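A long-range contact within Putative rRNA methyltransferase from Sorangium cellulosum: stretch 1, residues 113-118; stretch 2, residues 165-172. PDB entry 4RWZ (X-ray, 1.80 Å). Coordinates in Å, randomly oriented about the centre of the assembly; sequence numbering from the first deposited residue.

Stretch 1 (113-118) ALVLPE
Stretch 2 165-172: DALRPAYR

Two segments of one chain, at least 49 residues apart in sequence where they touch, meet in a small contact that buries 277 Å² in all. Stretch 1 enters from a helix that begins earlier in the chain and leads into the turn around Pro117; stretch 2 is helical throughout, with a wider pi-type turn at Asp165 to Leu167 and a kink at Pro169, whose nitrogen carries no hydrogen to give to the turn before. Across the contact the CA atoms of Leu116 and Ala166 are 7.2 Å apart, and those of Pro117 and Leu167 are 6.8 Å apart.

Pro117 covers the most surface. The peptide bond before it is cis, its phi/psi is -100/180, and its ring is C-gamma endo. The turn is held by a backbone hydrogen bond from Glu118 N to Ala113 O of 2.9 Å, and Glu118 takes the N-cap position before the next helix. With its CA-to-CB bond pointing toward stretch 2, Pro117 sets its compact apolar ring against the helix: CG lies 3.4 Å from Ala170 CB, CD lies 3.7 Å from Leu167 CD2, and CB lies 4.1 Å from Tyr171 CE1. Ala170 also points toward the other stretch, and its single methyl fits the short 3.4 Å approach of Pro117 CG to Ala170 CB.

Tyr171 follows in area covered. Its CA-to-CB bond runs sideways, yet with chi1 at -87° (m) and chi2 at 66° its long side chain brings the phenol end to stretch 1. There Tyr171 OH donates a hydrogen bond to Leu114 O, at a short 2.6 Å. The carbonyl oxygen lies at the ring edge, near the ring plane, as suits an in-plane phenol hydroxyl. Thus a buried tyrosine meets its polar need at the main chain while its ring carbon CE1 packs against Pro117 CB. Tyr171 OH also lies 3.5 Å from Leu114 CB; Leu114 itself is m, t (-63°, 166°).

Leu167, one turn before Tyr171, is tied to it by the helical hydrogen bond from Tyr171 N to Leu167 O of 2.8 Å. It too starts sideways, but in the m, t rotamer (-66°, -163°) its end comes nearer. Besides meeting the proline ring, Leu167 CD2 approaches Val115 O to 3.3 Å and Leu114 O to 3.9 Å, so this branched side chain packs against backbone as well as side chain. Val115 (m, -56°) and Leu116 (m, t) direct their CA-to-CB bonds away. Leu116 instead offers its carbonyl, whose O is 4.0 Å from Ala166 CB.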

# COMPACT_ATOMS: atom_id res chain seq x y z
N ALA A 113 9.90 -4.92 8.29
CA ALA A 113 10.41 -3.66 7.77
C ALA A 113 9.66 -2.50 8.44
O ALA A 113 10.23 -1.42 8.59
CB ALA A 113 10.28 -3.61 6.21
N LEU A 114 8.38 -2.68 8.82
CA LEU A 114 7.63 -1.55 9.42
C LEU A 114 7.86 -1.43 10.92
O LEU A 114 7.69 -0.32 11.53
CB LEU A 114 6.08 -1.71 9.17
CG LEU A 114 5.70 -1.69 7.68
CD1 LEU A 114 4.21 -2.22 7.55
CD2 LEU A 114 5.76 -0.28 7.15
N VAL A 115 8.25 -2.54 11.56
CA VAL A 115 8.41 -2.48 13.03
C VAL A 115 9.86 -2.47 13.51
O VAL A 115 10.10 -2.14 14.69
CB VAL A 115 7.62 -3.57 13.78
CG1 VAL A 115 6.11 -3.48 13.41
CG2 VAL A 115 8.15 -4.96 13.48
N LEU A 116 10.82 -2.87 12.66
CA LEU A 116 12.22 -2.82 13.10
C LEU A 116 12.72 -1.38 13.29
O LEU A 116 13.29 -1.04 14.36
CB LEU A 116 13.15 -3.67 12.21
CG LEU A 116 12.81 -5.18 12.35
CD1 LEU A 116 13.63 -6.07 11.43
CD2 LEU A 116 12.90 -5.62 13.81
N PRO A 117 12.56 -0.50 12.29
CA PRO A 117 12.11 -0.68 10.91
C PRO A 117 13.31 -0.72 9.99
O PRO A 117 14.46 -0.63 10.44
CB PRO A 117 11.30 0.60 10.65
CG PRO A 117 12.15 1.66 11.37
CD PRO A 117 12.71 0.94 12.62
N GLU A 118 13.03 -0.88 8.70
CA GLU A 118 14.08 -0.90 7.68
C GLU A 118 13.97 0.33 6.80
O GLU A 118 12.98 0.47 6.08
CB GLU A 118 13.99 -2.20 6.82
CG GLU A 118 14.15 -3.44 7.68
CD GLU A 118 13.81 -4.71 6.87
OE1 GLU A 118 13.87 -4.61 5.63
OE2 GLU A 118 13.44 -5.75 7.44
N ASP A 165 12.16 5.05 20.95
CA ASP A 165 13.55 4.95 20.52
C ASP A 165 13.71 4.37 19.11
O ASP A 165 14.62 4.75 18.36
CB ASP A 165 14.36 4.08 21.47
CG ASP A 165 15.16 4.88 22.47
OD1 ASP A 165 15.74 5.94 22.14
OD2 ASP A 165 15.21 4.41 23.63
N ALA A 166 12.86 3.43 18.75
CA ALA A 166 13.10 2.80 17.47
C ALA A 166 12.25 3.40 16.41
O ALA A 166 12.73 3.71 15.33
CB ALA A 166 12.82 1.29 17.52
N LEU A 167 10.94 3.53 16.67
CA LEU A 167 10.09 3.84 15.55
C LEU A 167 9.95 5.31 15.24
O LEU A 167 10.11 5.72 14.09
CB LEU A 167 8.70 3.19 15.71
CG LEU A 167 8.69 1.66 15.67
CD1 LEU A 167 7.30 1.14 15.40
CD2 LEU A 167 9.64 1.13 14.63
N ARG A 168 9.61 6.14 16.24
CA ARG A 168 9.43 7.54 15.90
C ARG A 168 10.60 8.18 15.16
O ARG A 168 10.38 8.86 14.15
CB ARG A 168 9.03 8.41 17.13
CG ARG A 168 7.64 8.12 17.60
CD ARG A 168 7.24 9.16 18.74
NE ARG A 168 5.92 8.79 19.19
CZ ARG A 168 4.83 9.13 18.51
NH1 ARG A 168 4.96 9.85 17.37
NH2 ARG A 168 3.63 8.75 18.94
N PRO A 169 11.84 7.99 15.66
CA PRO A 169 12.95 8.66 14.97
C PRO A 169 13.20 8.10 13.58
O PRO A 169 13.50 8.87 12.66
CB PRO A 169 14.16 8.37 15.88
CG PRO A 169 13.59 8.04 17.22
CD PRO A 169 12.29 7.33 16.90
N ALA A 170 13.06 6.78 13.43
CA ALA A 170 13.33 6.12 12.16
C ALA A 170 12.25 6.51 11.14
O ALA A 170 12.54 6.73 9.94
CB ALA A 170 13.33 4.64 12.35
N TYR A 171 11.00 6.56 11.56
CA TYR A 171 9.97 7.01 10.63
C TYR A 171 10.23 8.47 10.22
O TYR A 171 10.13 8.81 9.04
CB TYR A 171 8.55 6.83 11.24
CG TYR A 171 7.98 5.45 10.99
CD1 TYR A 171 8.55 4.32 11.57
CD2 TYR A 171 6.86 5.26 10.16
CE1 TYR A 171 8.04 3.03 11.33
CE2 TYR A 171 6.33 4.01 9.92
CZ TYR A 171 6.94 2.89 10.51
OH TYR A 171 6.43 1.63 10.26
N ARG A 172 10.60 9.32 11.19
CA ARG A 172 10.91 10.70 10.86
C ARG A 172 12.08 10.74 9.86
O ARG A 172 12.12 11.61 8.97
CB ARG A 172 11.30 11.52 12.12
CG ARG A 172 10.12 12.05 12.78
CD ARG A 172 10.55 13.11 13.87
NE ARG A 172 9.38 13.60 14.56
CZ ARG A 172 9.32 13.75 15.88
NH1 ARG A 172 10.39 13.47 16.63
NH2 ARG A 172 8.21 14.22 16.45